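Local coordinates for mutual gliding motility protein C (MglC) (Myxococcus xanthus DK 1622, PDB 7CT3), which is a Roadblock/LC7-domain component of the polarity control system that interacts with its paralog MglB and probably serves gliding motility, at residues C20-M23 against S29-T32; N59-L64 against D89-L94; S73-S76 against L80-M83. All coordinates share one frame; numbering follows the deposited sequence.

Contact 1: residues C20-M23 against S29-T32; sequences CSVM and SVDT
Cys20 opens the contact with its backbone. Its O lies 3.4 Å from Thr32 CA in a CA-H...O contact, while its side chain goes to Leu7, Val10 and Val11 of helix 4-13. Ser21 and Thr32 form an antiparallel non-hydrogen-bonded pair. What the backbones lack here the hydroxyls supply: Ser21 OG and Thr32 OG1 meet tip to tip at 2.6 Å, a short hydrogen bond whose donor is not settled. A chi1 of -157° sets Thr32 OG1 opposite the backbone N and over toward Ser21.

Val22 is the centre of the pairing. Its N gives a hydrogen bond to Asp31 O at 2.9 Å. Its O takes a nearly straight bond from Val30 N at 2.8 Å (167° at the hydrogen) and a weak one from Asp31 N at 3.4 Å. Two residues thus face one, which is a classic beta bulge. The bulge turns the side chain of Val30 toward the first strand, and Val22 CG1 lies 4.1 Å from Val30 CB. The Asp31 carboxylate turns from the partner strand; OD1 accepts from Thr32 N and makes a salt bridge with Arg4.

Met23, present as selenomethionine, pairs with Ser29 beyond the bulge. Its chain bends at chi2 and chi3 and curls back, which brings CE to 3.6 Å from Ser29 CB.

Between residues 20-23 and 29-32 the hairpin is held mainly by polar bonds, with little apolar packing between its strands. Val22 O is gripped by two N-H groups, one of them weakly, so the bulge still satisfies this carbonyl. The hydroxyl pair adds a bond where the backbones make none.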
loop_
_atom_site.group_PDB
_atom_site.type_symbol
_atom_site.label_atom_id
_atom_site.label_comp_id
_atom_site.label_asym_id
_atom_site.label_seq_id
_atom_site.Cartn_x
_atom_site.Cartn_y
_atom_site.Cartn_z
ATOM N N CYS A 20 0.878 16.096 -2.702
ATOM C CA CYS A 20 -0.365 15.447 -3.177
ATOM C C CYS A 20 -0.580 15.867 -4.630
ATOM O O CYS A 20 -0.518 17.079 -4.909
ATOM C CB CYS A 20 -1.551 15.805 -2.299
ATOM S SG CYS A 20 -2.975 14.726 -2.581
ATOM N N SER A 21 -0.760 14.898 -5.524
ATOM C CA SER A 21 -0.735 15.120 -6.989
ATOM C C SER A 21 -1.855 14.334 -7.662
ATOM O O SER A 21 -2.275 13.307 -7.110
ATOM C CB SER A 21 0.601 14.743 -7.556
ATOM O OG SER A 21 1.646 15.340 -6.805
ATOM N N VAL A 22 -2.302 14.820 -8.819
ATOM C CA VAL A 22 -3.092 14.023 -9.799
ATOM C C VAL A 22 -2.163 13.675 -10.959
ATOM O O VAL A 22 -1.498 14.541 -11.527
ATOM C CB VAL A 22 -4.366 14.762 -10.241
ATOM C CG1 VAL A 22 -5.121 13.994 -11.314
ATOM C CG2 VAL A 22 -5.274 15.040 -9.050
HETATM N N MSE A 23 -2.131 12.380 -11.273
HETATM C CA MSE A 23 -1.233 11.805 -12.257
HETATM C C MSE A 23 -2.078 11.030 -13.266
HETATM O O MSE A 23 -3.065 10.409 -12.892
HETATM C CB MSE A 23 -0.238 10.902 -11.519
HETATM C CG MSE A 23 0.572 9.981 -12.395
HETATM SE SE MSE A 23 2.057 10.944 -13.205
HETATM C CE MSE A 23 2.965 11.865 -11.724
ATOM N N SER A 29 1.876 14.012 -15.200
ATOM C CA SER A 29 1.338 14.713 -14.005
ATOM C C SER A 29 0.433 15.858 -14.471
ATOM O O SER A 29 0.778 16.542 -15.460
ATOM C CB SER A 29 2.426 15.194 -13.074
ATOM O OG SER A 29 3.373 15.996 -13.762
ATOM N N VAL A 30 -0.703 16.020 -13.799
ATOM C CA VAL A 30 -1.756 17.024 -14.126
ATOM C C VAL A 30 -1.617 18.216 -13.175
ATOM O O VAL A 30 -1.632 19.346 -13.648
ATOM C CB VAL A 30 -3.154 16.390 -14.028
ATOM C CG1 VAL A 30 -4.254 17.416 -14.236
ATOM C CG2 VAL A 30 -3.310 15.232 -15.001
ATOM N N ASP A 31 -1.530 17.966 -11.871
ATOM C CA ASP A 31 -1.474 19.040 -10.846
ATOM C C ASP A 31 -0.802 18.482 -9.591
ATOM O O ASP A 31 -0.803 17.251 -9.408
ATOM C CB ASP A 31 -2.867 19.612 -10.559
ATOM C CG ASP A 31 -2.872 21.078 -10.146
ATOM O OD1 ASP A 31 -1.778 21.621 -9.872
ATOM O OD2 ASP A 31 -3.970 21.673 -10.113
ATOM N N THR A 32 -0.224 19.364 -8.778
ATOM C CA THR A 32 0.436 19.004 -7.499
ATOM C C THR A 32 0.292 20.153 -6.505
ATOM O O THR A 32 0.049 21.309 -6.938
ATOM C CB THR A 32 1.915 18.636 -7.695
ATOM O OG1 THR A 32 2.309 17.809 -6.601
ATOM C CG2 THR A 32 2.841 19.831 -7.766
#

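Contact 2: residues N59-L64 against D89-L94. With NA (sodium ion), chain B.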
loop_
_atom_site.group_PDB
_atom_site.type_symbol
_atom_site.label_atom_id
_atom_site.label_comp_id
_atom_site.label_asym_id
_atom_site.label_seq_id
_atom_site.Cartn_x
_atom_site.Cartn_y
_atom_site.Cartn_z
ATOM N N ASN A 59 2.906 2.093 -12.289
ATOM C CA ASN A 59 2.714 0.651 -12.607
ATOM C C ASN A 59 1.682 0.056 -11.639
ATOM O O ASN A 59 0.714 -0.561 -12.115
ATOM C CB ASN A 59 4.026 -0.136 -12.559
ATOM C CG ASN A 59 4.978 0.204 -13.687
ATOM O OD1 ASN A 59 4.583 0.764 -14.711
ATOM N ND2 ASN A 59 6.241 -0.136 -13.508
ATOM N N ALA A 60 1.886 0.222 -10.330
ATOM C CA ALA A 60 0.994 -0.320 -9.275
ATOM C C ALA A 60 -0.380 0.361 -9.350
ATOM O O ALA A 60 -1.397 -0.319 -9.097
ATOM C CB ALA A 60 1.630 -0.157 -7.915
ATOM N N ALA A 61 -0.415 1.648 -9.709
ATOM C CA ALA A 61 -1.654 2.456 -9.819
ATOM C C ALA A 61 -2.634 1.805 -10.805
ATOM O O ALA A 61 -3.853 1.935 -10.597
ATOM C CB ALA A 61 -1.317 3.870 -10.227
ATOM N N GLU A 62 -2.133 1.114 -11.830
ATOM C CA GLU A 62 -2.982 0.422 -12.842
ATOM C C GLU A 62 -4.011 -0.481 -12.145
ATOM O O GLU A 62 -5.136 -0.600 -12.662
ATOM C CB GLU A 62 -2.105 -0.366 -13.815
ATOM C CG GLU A 62 -1.352 0.522 -14.788
ATOM C CD GLU A 62 -2.139 0.947 -16.016
ATOM O OE1 GLU A 62 -3.231 0.387 -16.257
ATOM O OE2 GLU A 62 -1.658 1.839 -16.731
ATOM N N THR A 63 -3.664 -1.081 -11.004
ATOM C CA THR A 63 -4.559 -2.020 -10.269
ATOM C C THR A 63 -5.829 -1.292 -9.801
ATOM O O THR A 63 -6.864 -1.972 -9.651
ATOM C CB THR A 63 -3.830 -2.727 -9.117
ATOM O OG1 THR A 63 -3.483 -1.780 -8.108
ATOM C CG2 THR A 63 -2.594 -3.473 -9.573
ATOM N N LEU A 64 -5.780 0.031 -9.607
ATOM C CA LEU A 64 -6.956 0.843 -9.175
ATOM C C LEU A 64 -8.108 0.747 -10.183
ATOM O O LEU A 64 -9.253 0.988 -9.773
ATOM C CB LEU A 64 -6.542 2.305 -9.010
ATOM C CG LEU A 64 -5.658 2.611 -7.807
ATOM C CD1 LEU A 64 -5.002 3.975 -7.965
ATOM C CD2 LEU A 64 -6.468 2.544 -6.519
ATOM N N ASP A 89 -8.703 7.744 -16.441
ATOM C CA ASP A 89 -7.429 8.290 -16.983
ATOM C C ASP A 89 -6.505 8.813 -15.873
ATOM O O ASP A 89 -5.315 9.015 -16.178
ATOM C CB ASP A 89 -7.697 9.423 -17.977
ATOM C CG ASP A 89 -8.505 9.008 -19.195
ATOM O OD1 ASP A 89 -8.323 7.865 -19.668
ATOM O OD2 ASP A 89 -9.314 9.831 -19.659
ATOM N N TYR A 90 -6.999 9.038 -14.648
ATOM C CA TYR A 90 -6.258 9.784 -13.595
ATOM C C TYR A 90 -6.355 9.099 -12.229
ATOM O O TYR A 90 -7.415 8.531 -11.873
ATOM C CB TYR A 90 -6.778 11.219 -13.490
ATOM C CG TYR A 90 -6.680 12.003 -14.772
ATOM C CD1 TYR A 90 -5.450 12.282 -15.344
ATOM C CD2 TYR A 90 -7.816 12.455 -15.422
ATOM C CE1 TYR A 90 -5.352 12.987 -16.533
ATOM C CE2 TYR A 90 -7.735 13.167 -16.608
ATOM C CZ TYR A 90 -6.496 13.436 -17.165
ATOM O OH TYR A 90 -6.403 14.137 -18.333
ATOM N N PHE A 91 -5.272 9.190 -11.458
ATOM C CA PHE A 91 -5.239 8.778 -10.034
ATOM C C PHE A 91 -4.658 9.907 -9.185
ATOM O O PHE A 91 -3.952 10.797 -9.693
ATOM C CB PHE A 91 -4.487 7.463 -9.834
ATOM C CG PHE A 91 -3.037 7.444 -10.237
ATOM C CD1 PHE A 91 -2.675 7.203 -11.555
ATOM C CD2 PHE A 91 -2.033 7.618 -9.294
ATOM C CE1 PHE A 91 -1.341 7.158 -11.925
ATOM C CE2 PHE A 91 -0.697 7.560 -9.666
ATOM C CZ PHE A 91 -0.356 7.331 -10.981
ATOM N N LEU A 92 -4.988 9.846 -7.901
ATOM C CA LEU A 92 -4.579 10.800 -6.852
ATOM C C LEU A 92 -3.479 10.125 -6.034
ATOM O O LEU A 92 -3.682 8.958 -5.662
ATOM C CB LEU A 92 -5.838 11.077 -6.026
ATOM C CG LEU A 92 -5.740 12.142 -4.944
ATOM C CD1 LEU A 92 -5.378 13.496 -5.529
ATOM C CD2 LEU A 92 -7.056 12.212 -4.189
ATOM N N VAL A 93 -2.349 10.793 -5.806
ATOM C CA VAL A 93 -1.210 10.207 -5.037
ATOM C C VAL A 93 -0.793 11.181 -3.934
ATOM O O VAL A 93 -0.535 12.358 -4.232
ATOM C CB VAL A 93 -0.021 9.807 -5.936
ATOM C CG1 VAL A 93 0.389 10.904 -6.896
ATOM C CG2 VAL A 93 1.175 9.339 -5.117
ATOM N N LEU A 94 -0.751 10.678 -2.699
ATOM C CA LEU A 94 -0.144 11.349 -1.532
ATOM C C LEU A 94 1.185 10.659 -1.219
ATOM O O LEU A 94 1.196 9.418 -1.088
ATOM C CB LEU A 94 -1.109 11.261 -0.348
ATOM C CG LEU A 94 -0.539 11.687 1.003
ATOM C CD1 LEU A 94 -0.117 13.149 0.985
ATOM C CD2 LEU A 94 -1.556 11.431 2.103
HETATM NA NA NA B . -10.973 0.384 -8.359
HETATM O O HOH W 1 -12.662 0.934 -10.080
HETATM O O HOH W 2 -11.391 2.495 -7.323
#
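The Phe91 ring takes the methyl of Ala61 on one face. Ala61 CB stands 3.6 Å from the ring centroid and only 7° off the ring normal. This is a CH-pi contact over the centre, and all six ring carbons lie at nearly the same distance from the methyl. At the near end of the side chain, Leu64 CD1 touches Phe91 CB at 4.0 Å. The two side chains cross there at about a right angle. Phe91 CG sits between the backbone N and the carbonyl carbon (chi1 61°), and this torsion carries the ring out from the strand to lie under the helix. Phe25 meets the ring, with the planes at about 40°, and Met83 packs against it.

This is helix-on-sheet packing in the Roadblock/LC7 domain. Ala61 near the end of helix 44-61, and Leu64 in the 3-10 turn after it, meet Phe91 of strand 90-97, an inner strand of the antiparallel sheet. The small Ala61 lets the helix come close, with Ala61 and Phe91 CA atoms 7.3 Å apart.

Residues 62-64 form a 3-10 turn. Ala60 O accepts twice from Thr63, from N at 3.1 Å and from OG1 at 2.7 Å. The hydroxyl bond runs nearly along the C=O axis, and it fixes the rotation of the Thr63 side chain. Leu64 N bonds to Ala61 O. Leu64 turns its side chain to Phe91 and its carbonyl away from that ring, where O binds the sodium ion at 2.3 Å. Two waters and the backbone O atoms of Thr66 and Val69 are the other ligands.

Contact 3: residues S73-S76 against L80-M83; sequences SVNS and LTVM
Strands 73-75 and 80-83 run antiparallel, at 167° with their axes 5.0 Å apart, but side chains make the hydrogen bonds between these residues. Ser73 OG donates to Thr81 O at 2.7 Å, in the carbonyl plane. Thr81 OG1 stands between its backbone N and carbonyl carbon (chi1 67°), from where it donates to Val74 O at 2.7 Å, tilted 35° from that carbonyl plane. Asn75 OD1 accepts from Thr81 N at 3.0 Å, as a backbone carbonyl might. The other end of the amide, ND2, bonds to Glu71 of the second subunit. Leu80 CD2 packs on Asn75 CG at 3.7 Å. A leucine in place of Asn75 would probably leave Thr81 N and Glu71 of the second subunit without their amide partner.

Selenomethionine Met83 bends at chi3 and brings CE to 3.8 Å from Val74 CG2. This apolar pair lies under helix 44-61, where Leu57 touches both residues. Ser73, Leu80 and Val82 instead meet Phe102 of helix 102-117. Ser73, Val74 and Asn75 also pair with an antiparallel strand of the second subunit, continuing the sheet across the dimer interface.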
loop_
_atom_site.group_PDB
_atom_site.type_symbol
_atom_site.label_atom_id
_atom_site.label_comp_id
_atom_site.label_asym_id
_atom_site.label_seq_id
_atom_site.Cartn_x
_atom_site.Cartn_y
_atom_site.Cartn_z
ATOM N N SER A 73 -0.607 1.425 -2.128
ATOM C CA SER A 73 0.604 2.055 -1.539
ATOM C C SER A 73 1.852 1.377 -2.102
ATOM O O SER A 73 1.896 0.132 -2.142
ATOM C CB SER A 73 0.587 1.979 -0.035
ATOM O OG SER A 73 -0.473 2.757 0.488
ATOM N N VAL A 74 2.824 2.177 -2.530
ATOM C CA VAL A 74 4.184 1.698 -2.897
ATOM C C VAL A 74 5.164 2.486 -2.033
ATOM O O VAL A 74 5.236 3.726 -2.200
ATOM C CB VAL A 74 4.451 1.853 -4.404
ATOM C CG1 VAL A 74 5.864 1.442 -4.773
ATOM C CG2 VAL A 74 3.440 1.070 -5.231
ATOM N N ASN A 75 5.837 1.799 -1.111
ATOM C CA ASN A 75 6.603 2.432 -0.009
ATOM C C ASN A 75 8.084 2.075 -0.131
ATOM O O ASN A 75 8.410 0.952 -0.555
ATOM C CB ASN A 75 6.056 2.022 1.359
ATOM C CG ASN A 75 4.607 2.412 1.560
ATOM O OD1 ASN A 75 4.100 3.316 0.896
ATOM N ND2 ASN A 75 3.934 1.737 2.479
ATOM N N SER A 76 8.940 3.023 0.237
ATOM C CA SER A 76 10.400 2.839 0.405
ATOM C C SER A 76 10.724 2.950 1.897
ATOM O O SER A 76 9.777 3.108 2.701
ATOM C CB SER A 76 11.151 3.850 -0.411
ATOM O OG SER A 76 10.890 5.163 0.062
ATOM N N LEU A 80 6.396 6.944 2.066
ATOM C CA LEU A 80 5.137 6.172 1.966
ATOM C C LEU A 80 4.238 6.877 0.953
ATOM O O LEU A 80 4.275 8.124 0.891
ATOM C CB LEU A 80 4.467 6.098 3.339
ATOM C CG LEU A 80 5.390 5.783 4.513
ATOM C CD1 LEU A 80 4.612 5.795 5.817
ATOM C CD2 LEU A 80 6.094 4.447 4.323
ATOM N N THR A 81 3.476 6.111 0.179
ATOM C CA THR A 81 2.492 6.658 -0.784
ATOM C C THR A 81 1.136 6.002 -0.547
ATOM O O THR A 81 1.091 4.854 -0.051
ATOM C CB THR A 81 2.953 6.518 -2.238
ATOM O OG1 THR A 81 2.985 5.132 -2.578
ATOM C CG2 THR A 81 4.302 7.162 -2.479
ATOM N N VAL A 82 0.087 6.750 -0.866
ATOM C CA VAL A 82 -1.328 6.294 -0.899
ATOM C C VAL A 82 -1.910 6.820 -2.202
ATOM O O VAL A 82 -1.747 8.003 -2.498
ATOM C CB VAL A 82 -2.140 6.827 0.296
ATOM C CG1 VAL A 82 -3.494 6.145 0.373
ATOM C CG2 VAL A 82 -1.387 6.700 1.604
HETATM N N MSE A 83 -2.592 5.942 -2.941
HETATM C CA MSE A 83 -3.163 6.302 -4.226
HETATM C C MSE A 83 -4.606 5.818 -4.305
HETATM O O MSE A 83 -4.914 4.725 -3.829
HETATM C CB MSE A 83 -2.343 5.681 -5.357
HETATM C CG MSE A 83 -0.942 6.210 -5.451
HETATM SE SE MSE A 83 0.055 5.165 -6.747
HETATM C CE MSE A 83 0.692 3.637 -5.697
#

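All three contacts reach one antiparallel sheet. Contact 1 lies at one outer edge and is partly buried. Contacts 2 and 3 are buried, and contact 3 sits beyond the chain's centre from contact 1. Strand 90-97 of contact 2 runs between the strands of the other two: Met23 N lies 2.9 Å from Phe91 O, and Leu94 N 2.9 Å from Val82 O, both probable hydrogen bonds. Their chemistry differs with place. Contact 1 uses mostly backbone bonds around a bulge, with one hydroxyl pair, contact 2 has only apolar touches between helix and strand, and contact 3 uses side-chain bonds beside the second subunit. Helix 44-61 also covers contact 3, through Ala60 on Val74.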